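Local coordinates for prolyl endopeptidase (Myxococcus xanthus, PDB 2BKL), which probably hydrolyses oligopeptides as a serine endopeptidase of the S9A family, cutting after proline far more readily than after alanine, at residues Gln36-Ala41 / Phe627-Gln632; Glu48-Phe53 / Leu642-Ala647; Leu469-Ala474 / Ser669-Val674. All blocks are in the same frame, centred on the assembly; numbering follows the deposited sequence.

Contact 1. Residues Gln36-Ala41 / Phe627-Gln632; sequences QTWMTA and FVAAVQ
Within 36-41, Trp-38 alone touches the other segment, meeting Val-628 and Ala-629 of helix 622-632. On the way to it, the carbonyl O of Gln-36 accepts the backbone N of Thr-40 at 3.0 Å, a plain helical bond. CG anti to the backbone N (chi1 -179°) sends the indole of Trp-38 across toward helix 622-632, and the far corner of its six-membered ring does the touching. CH2 lies 3.8 Å from Val-628 CG1, and CZ2 stands 4.2 Å from Ala-629 CB. Both methyls come at the ring obliquely, while the side chains of Trp-38 and Val-628 pass alongside one another, pointing opposite ways. The backbones stay well apart, the nearest CA atoms, those of Trp-38 and Ala-629, being separated by 10.4 Å. The buried indole N-H is satisfied by a hydrogen bond from NE1 to Thr-6 OG1. Beyond Trp-38 the helix runs on, and its next residue past the segment, Gln-42, gives a hydrogen bond to Gln-632 OE1. Both helices pack against strand 641-646, the last of the alpha/beta-hydrolase sheet in this chain; its Leu-643 touches Trp-38 and Val-628 alike, and Val-628 also rests on Met-610 of the adjacent strand 607-613.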
# COMPACT_ATOMS: atom_id res chain seq x y z
N GLN A 36 -27.73 3.58 -7.66
CA GLN A 36 -26.98 4.19 -8.77
C GLN A 36 -27.40 5.62 -9.04
O GLN A 36 -26.55 6.49 -9.23
CB GLN A 36 -27.12 3.35 -10.04
CG GLN A 36 -26.42 2.02 -9.94
CD GLN A 36 -24.89 2.12 -9.94
OE1 GLN A 36 -24.31 3.00 -10.61
NE2 GLN A 36 -24.24 1.22 -9.21
N THR A 37 -28.71 5.90 -9.02
CA THR A 37 -29.18 7.27 -9.19
C THR A 37 -28.64 8.23 -8.11
O THR A 37 -28.23 9.38 -8.38
CB THR A 37 -30.72 7.28 -9.19
OG1 THR A 37 -31.19 6.56 -10.34
CG2 THR A 37 -31.27 8.66 -9.36
N TRP A 38 -28.65 7.75 -6.87
CA TRP A 38 -28.15 8.52 -5.72
C TRP A 38 -26.66 8.79 -5.85
O TRP A 38 -26.20 9.91 -5.58
CB TRP A 38 -28.51 7.76 -4.45
CG TRP A 38 -28.12 8.37 -3.17
CD1 TRP A 38 -28.91 9.16 -2.39
CD2 TRP A 38 -26.87 8.23 -2.47
NE1 TRP A 38 -28.24 9.52 -1.24
CE2 TRP A 38 -26.99 8.95 -1.26
CE3 TRP A 38 -25.67 7.54 -2.74
CZ2 TRP A 38 -25.96 9.00 -0.32
CZ3 TRP A 38 -24.64 7.61 -1.82
CH2 TRP A 38 -24.79 8.33 -0.64
N MET A 39 -25.92 7.78 -6.25
CA MET A 39 -24.48 7.91 -6.49
C MET A 39 -24.19 9.00 -7.52
O MET A 39 -23.34 9.87 -7.32
CB MET A 39 -23.89 6.59 -6.93
CG MET A 39 -23.84 5.57 -5.81
SD MET A 39 -23.65 3.88 -6.36
CE MET A 39 -22.19 3.94 -7.26
N THR A 40 -24.88 8.93 -8.64
CA THR A 40 -24.69 9.92 -9.69
C THR A 40 -25.00 11.32 -9.16
O THR A 40 -24.26 12.27 -9.43
CB THR A 40 -25.60 9.56 -10.86
OG1 THR A 40 -25.20 8.29 -11.39
CG2 THR A 40 -25.45 10.57 -12.02
N ALA A 41 -26.09 11.45 -8.42
CA ALA A 41 -26.48 12.75 -7.86
C ALA A 41 -25.50 13.26 -6.81
O ALA A 41 -25.17 14.45 -6.79
CB ALA A 41 -27.88 12.67 -7.29
N PHE A 627 -21.54 6.40 5.20
CA PHE A 627 -20.99 7.40 6.10
C PHE A 627 -21.35 8.80 5.64
O PHE A 627 -21.73 9.62 6.46
CB PHE A 627 -19.48 7.22 6.23
CG PHE A 627 -18.85 8.05 7.31
CD1 PHE A 627 -18.99 7.70 8.64
CD2 PHE A 627 -18.12 9.21 7.00
CE1 PHE A 627 -18.35 8.41 9.64
CE2 PHE A 627 -17.52 9.96 8.00
CZ PHE A 627 -17.65 9.58 9.31
N VAL A 628 -21.23 9.09 4.34
CA VAL A 628 -21.57 10.44 3.85
C VAL A 628 -23.04 10.74 4.10
O VAL A 628 -23.40 11.86 4.50
CB VAL A 628 -21.17 10.70 2.38
CG1 VAL A 628 -22.17 10.22 1.40
CG2 VAL A 628 -20.94 12.21 2.17
N ALA A 629 -23.91 9.75 3.92
CA ALA A 629 -25.32 9.94 4.22
C ALA A 629 -25.55 10.28 5.68
O ALA A 629 -26.29 11.20 6.01
CB ALA A 629 -26.09 8.70 3.87
N ALA A 630 -24.84 9.59 6.57
CA ALA A 630 -24.97 9.83 8.01
C ALA A 630 -24.49 11.25 8.39
O ALA A 630 -25.11 11.93 9.19
CB ALA A 630 -24.20 8.77 8.78
N VAL A 631 -23.40 11.70 7.79
CA VAL A 631 -22.86 13.01 8.10
C VAL A 631 -23.74 14.14 7.51
O VAL A 631 -24.03 15.14 8.19
CB VAL A 631 -21.39 13.12 7.63
CG1 VAL A 631 -20.88 14.52 7.77
CG2 VAL A 631 -20.53 12.15 8.42
N GLN A 632 -24.17 13.98 6.26
CA GLN A 632 -25.03 14.99 5.61
C GLN A 632 -26.30 15.20 6.40
O GLN A 632 -26.76 16.32 6.53
CB GLN A 632 -25.41 14.59 4.18
CG GLN A 632 -24.24 14.66 3.21
CD GLN A 632 -24.58 14.23 1.81
OE1 GLN A 632 -25.60 13.59 1.57
NE2 GLN A 632 -23.70 14.56 0.86

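Contact 2. Residues Glu48-Phe53 / Leu642-Ala647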
# COMPACT_ATOMS: atom_id res chain seq x y z
N GLU A 48 -19.94 19.90 -8.69
CA GLU A 48 -20.50 21.26 -8.77
C GLU A 48 -19.94 22.13 -7.66
O GLU A 48 -19.52 23.28 -7.90
CB GLU A 48 -22.05 21.24 -8.69
CG GLU A 48 -22.71 22.63 -8.69
CD GLU A 48 -23.49 22.96 -7.40
OE1 GLU A 48 -24.69 22.59 -7.31
OE2 GLU A 48 -22.92 23.64 -6.50
N ALA A 49 -19.90 21.59 -6.45
CA ALA A 49 -19.40 22.34 -5.31
C ALA A 49 -17.90 22.61 -5.44
O ALA A 49 -17.46 23.73 -5.20
CB ALA A 49 -19.71 21.59 -4.01
N LEU A 50 -17.15 21.59 -5.85
CA LEU A 50 -15.70 21.70 -6.00
C LEU A 50 -15.32 22.77 -7.05
O LEU A 50 -14.35 23.48 -6.90
CB LEU A 50 -15.09 20.34 -6.40
CG LEU A 50 -15.09 19.23 -5.31
CD1 LEU A 50 -15.07 17.82 -5.88
CD2 LEU A 50 -13.90 19.43 -4.38
N ALA A 51 -16.14 22.90 -8.09
CA ALA A 51 -15.83 23.77 -9.22
C ALA A 51 -15.86 25.26 -8.85
O ALA A 51 -15.26 26.08 -9.56
CB ALA A 51 -16.80 23.47 -10.39
N LYS A 52 -16.52 25.58 -7.75
CA LYS A 52 -16.65 26.95 -7.23
C LYS A 52 -15.54 27.31 -6.25
O LYS A 52 -15.44 28.46 -5.84
CB LYS A 52 -17.99 27.12 -6.48
CG LYS A 52 -19.23 26.62 -7.20
CD LYS A 52 -20.46 27.44 -6.83
CE LYS A 52 -20.58 28.73 -7.69
NZ LYS A 52 -20.49 30.01 -6.92
N PHE A 53 -14.74 26.32 -5.84
CA PHE A 53 -13.71 26.51 -4.80
C PHE A 53 -12.55 27.27 -5.39
O PHE A 53 -12.44 27.33 -6.61
CB PHE A 53 -13.23 25.17 -4.19
CG PHE A 53 -14.25 24.46 -3.35
CD1 PHE A 53 -15.35 25.12 -2.81
CD2 PHE A 53 -14.10 23.10 -3.09
CE1 PHE A 53 -16.29 24.42 -2.03
CE2 PHE A 53 -15.03 22.41 -2.33
CZ PHE A 53 -16.12 23.07 -1.80
N LEU A 642 -19.15 15.90 1.10
CA LEU A 642 -19.21 15.63 -0.32
C LEU A 642 -18.74 14.24 -0.63
O LEU A 642 -17.75 13.80 -0.04
CB LEU A 642 -18.33 16.64 -1.08
CG LEU A 642 -18.64 18.13 -0.86
CD1 LEU A 642 -17.63 19.01 -1.54
CD2 LEU A 642 -20.03 18.48 -1.33
N LEU A 643 -19.41 13.55 -1.55
CA LEU A 643 -18.97 12.27 -2.05
C LEU A 643 -18.54 12.42 -3.50
O LEU A 643 -19.36 12.58 -4.39
CB LEU A 643 -20.11 11.23 -1.92
CG LEU A 643 -19.82 9.84 -2.50
CD1 LEU A 643 -18.70 9.14 -1.76
CD2 LEU A 643 -21.08 8.97 -2.48
N ARG A 644 -17.24 12.37 -3.74
CA ARG A 644 -16.65 12.43 -5.06
C ARG A 644 -16.30 11.02 -5.54
O ARG A 644 -15.52 10.34 -4.87
CB ARG A 644 -15.40 13.26 -4.97
CG ARG A 644 -14.70 13.55 -6.30
CD ARG A 644 -13.29 14.06 -6.09
NE ARG A 644 -12.64 14.51 -7.29
CZ ARG A 644 -12.00 13.73 -8.16
NH1 ARG A 644 -11.93 12.43 -8.02
NH2 ARG A 644 -11.45 14.29 -9.22
N ILE A 645 -16.84 10.58 -6.67
CA ILE A 645 -16.61 9.24 -7.14
C ILE A 645 -15.74 9.27 -8.38
O ILE A 645 -16.15 9.80 -9.42
CB ILE A 645 -17.94 8.51 -7.41
CG1 ILE A 645 -18.87 8.55 -6.16
CG2 ILE A 645 -17.69 7.06 -7.88
CD1 ILE A 645 -20.30 7.99 -6.43
N GLU A 646 -14.54 8.74 -8.29
CA GLU A 646 -13.64 8.72 -9.43
C GLU A 646 -14.08 7.64 -10.40
O GLU A 646 -14.33 6.51 -9.99
CB GLU A 646 -12.23 8.45 -8.94
CG GLU A 646 -11.13 8.44 -10.00
CD GLU A 646 -10.58 9.81 -10.32
OE1 GLU A 646 -10.28 10.59 -9.38
OE2 GLU A 646 -10.34 10.07 -11.53
N ALA A 647 -14.14 7.99 -11.68
CA ALA A 647 -14.55 7.06 -12.70
C ALA A 647 -13.40 6.15 -13.14
O ALA A 647 -12.25 6.54 -13.12
CB ALA A 647 -15.10 7.82 -13.90
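Ala-49 and Leu-50 of helix 33-51, and Phe-53 in the loop that follows, meet Leu-642 and Arg-644 of strand 641-646, without a hydrogen bond between the two segments. The apolar part centres on Leu-642, whose forked end is shared out: CD1 and CD2 both lie 4.1 Å from Ala-49 CB, so the small methyl faces the fork, and CD1 is also 4.3 Å from Phe-53 CZ, approaching that ring obliquely. The Phe-53 ring folds back against the preceding turn, with Ala-49 O over the centre of one face, 3.4 Å above the plane. Leu-50 meets the aliphatic part of Arg-644, CD1 to CD at 4.2 Å, the two side chains crossing at about a right angle; the same methyl stands at the edge of the guanidinium.

The charged part belongs to Arg-644. Its chain leaves with CG anti to the backbone N (chi1 -175°) and runs extended to NE, carrying the guanidinium past Leu-50. NH1 makes a salt bridge with Glu-646 OE1 at 2.8 Å, two residues along on the same side of the strand; the carboxylate O lies close to the guanidinium plane but is met from above its own plane, 50° out of it. Two carboxylates, Glu-646 on NH1 and Asp-666 of helix 657-674 on NE, would probably hold the buried group and balance its charge.

The contact sets a helix from the N-terminal part of the chain on the edge strand of the alpha/beta-hydrolase sheet. Leu-642, Arg-644 and Glu-646 bond by their backbones to strand 607-613. Helix 33-51 packs along the outer edge, where the side chains of Asn-43 and Arg-47 bond to the backbone N and O of Ile-645, while helix 657-674 touches Leu-50, Phe-53 and Arg-644.

Contact 3. Residues Leu469-Ala474 / Ser669-Val674; sequences LPWLDA and SFLFQV
Trp-471 and Phe-672 leave their helices differently: in the tryptophan CG is turned away from the backbone N (chi1 -175°), in the phenylalanine away from the carbonyl carbon (chi1 -76°). The two rings thereby meet side by side, rim to rim, with planes only 10° apart and the six-membered ring centroids 5.9 Å from each other, so neither lies over the other's face. The closest approach is Trp-471 CE3 to Phe-672 CE1, 3.7 Å. Leu-671 adds a second surface: its CB is 3.8 Å from Trp-471 CZ3, and its CD1 lies over one face of the indole, 4.1 Å from CH2. Just past the short helix, the exposed Ala-474 touches Phe-672 CE1 through CB at 4.3 Å. Trp-471 NE1 is hydrogen-bonded to Val-477 O, which would help to fix the rotation of the buried indole. An alanine in place of Trp-471 is likely to open a gap beside Leu-671, take away the aromatic partner of the Phe-672 ring and deprive Val-477 O of a donor. Helix 469-473 packs on the C-terminal part of helix 657-674, which lies on the central sheet: Leu-671 touches Val-554 of strand 552-556, and Phe-670 reaches strand 607-613. Helix 56-67 joins them both, its Leu-59 touching Pro-470 and Phe-672.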
# COMPACT_ATOMS: atom_id res chain seq x y z
N LEU A 469 3.42 20.31 -2.95
CA LEU A 469 4.19 21.53 -3.15
C LEU A 469 3.34 22.82 -3.21
O LEU A 469 3.71 23.79 -2.57
CB LEU A 469 5.15 21.43 -4.34
CG LEU A 469 6.27 20.42 -4.13
CD1 LEU A 469 7.07 20.28 -5.42
CD2 LEU A 469 7.19 20.83 -2.99
N PRO A 470 2.21 22.89 -3.92
CA PRO A 470 1.35 24.08 -3.86
C PRO A 470 0.89 24.42 -2.42
O PRO A 470 0.83 25.58 -2.01
CB PRO A 470 0.19 23.71 -4.78
CG PRO A 470 0.83 22.80 -5.72
CD PRO A 470 1.71 21.91 -4.90
N TRP A 471 0.68 23.38 -1.62
CA TRP A 471 0.27 23.56 -0.23
C TRP A 471 1.38 24.24 0.57
O TRP A 471 1.13 25.24 1.23
CB TRP A 471 -0.10 22.20 0.35
CG TRP A 471 -0.65 22.20 1.75
CD1 TRP A 471 -0.01 21.80 2.90
CD2 TRP A 471 -1.94 22.63 2.15
NE1 TRP A 471 -0.84 21.98 3.98
CE2 TRP A 471 -2.05 22.43 3.53
CE3 TRP A 471 -3.04 23.13 1.45
CZ2 TRP A 471 -3.21 22.76 4.24
CZ3 TRP A 471 -4.19 23.43 2.15
CH2 TRP A 471 -4.27 23.23 3.53
N LEU A 472 2.60 23.74 0.43
CA LEU A 472 3.76 24.31 1.13
C LEU A 472 4.00 25.73 0.65
O LEU A 472 4.28 26.62 1.45
CB LEU A 472 5.02 23.47 0.89
CG LEU A 472 4.99 22.00 1.31
CD1 LEU A 472 6.34 21.38 1.09
CD2 LEU A 472 4.54 21.80 2.75
N ASP A 473 3.83 25.97 -0.65
CA ASP A 473 4.08 27.30 -1.20
C ASP A 473 3.05 28.34 -0.78
O ASP A 473 3.36 29.57 -0.76
CB ASP A 473 4.18 27.22 -2.73
CG ASP A 473 5.44 26.50 -3.18
OD1 ASP A 473 6.37 26.35 -2.36
OD2 ASP A 473 5.60 26.04 -4.35
N ALA A 474 1.87 27.88 -0.40
CA ALA A 474 0.81 28.71 0.14
C ALA A 474 0.96 28.96 1.64
O ALA A 474 0.08 29.57 2.25
CB ALA A 474 -0.56 28.09 -0.18
N SER A 669 -8.32 22.47 -3.57
CA SER A 669 -9.30 23.55 -3.62
C SER A 669 -10.38 23.41 -2.51
O SER A 669 -10.77 24.41 -1.93
CB SER A 669 -9.86 23.75 -5.03
OG SER A 669 -10.75 22.73 -5.43
N PHE A 670 -10.80 22.19 -2.17
CA PHE A 670 -11.64 21.91 -1.01
C PHE A 670 -10.98 22.46 0.26
O PHE A 670 -11.59 23.17 1.05
CB PHE A 670 -11.90 20.40 -0.90
CG PHE A 670 -12.47 19.95 0.42
CD1 PHE A 670 -13.82 20.12 0.74
CD2 PHE A 670 -11.66 19.31 1.35
CE1 PHE A 670 -14.35 19.67 1.96
CE2 PHE A 670 -12.16 18.88 2.53
CZ PHE A 670 -13.51 19.06 2.85
N LEU A 671 -9.71 22.12 0.45
CA LEU A 671 -8.99 22.57 1.63
C LEU A 671 -8.89 24.09 1.69
O LEU A 671 -9.09 24.68 2.77
CB LEU A 671 -7.61 21.91 1.72
CG LEU A 671 -7.62 20.39 1.98
CD1 LEU A 671 -6.21 19.87 2.08
CD2 LEU A 671 -8.41 20.04 3.24
N PHE A 672 -8.55 24.71 0.56
CA PHE A 672 -8.39 26.16 0.53
C PHE A 672 -9.70 26.80 0.92
O PHE A 672 -9.71 27.81 1.60
CB PHE A 672 -8.00 26.64 -0.87
CG PHE A 672 -6.58 26.40 -1.26
CD1 PHE A 672 -5.60 26.13 -0.31
CD2 PHE A 672 -6.21 26.49 -2.58
CE1 PHE A 672 -4.27 25.93 -0.71
CE2 PHE A 672 -4.90 26.28 -2.97
CZ PHE A 672 -3.93 26.01 -2.02
N GLN A 673 -10.83 26.24 0.45
CA GLN A 673 -12.15 26.79 0.79
C GLN A 673 -12.44 26.64 2.27
O GLN A 673 -12.74 27.62 2.96
CB GLN A 673 -13.24 26.09 -0.02
CG GLN A 673 -14.67 26.48 0.37
CD GLN A 673 -15.02 27.90 0.04
OE1 GLN A 673 -15.75 28.55 0.80
NE2 GLN A 673 -14.54 28.40 -1.09
N VAL A 674 -12.35 25.42 2.78
CA VAL A 674 -12.90 25.13 4.10
C VAL A 674 -11.97 25.56 5.23
O VAL A 674 -12.45 25.81 6.32
CB VAL A 674 -13.34 23.64 4.23
CG1 VAL A 674 -14.37 23.30 3.19
CG2 VAL A 674 -12.18 22.70 4.16

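How the contacts relate
From the N terminus, helix 33-51 supplies the first side of contacts 1 and 2, and the chain then runs through the beta-propeller before returning. Each of these contacts therefore closes a loop of more than 580 residues containing the whole propeller. Contact 3 closes a shorter loop of 194 residues inside the alpha/beta-hydrolase domain, one that holds Ser-533 and His-651 of the pocket for the bound Z-Ala-Pro ligand. None nests: the second segments follow in the same order as the first, so all three cross. Contacts 1 and 2 adjoin through strand 641-646, and 2 and 3 through Phe-53 against helix 657-674. Contacts 1 and 2 tie helix 33-51 to the catalytic domain, whereas contact 3 joins two of that domain's own helices.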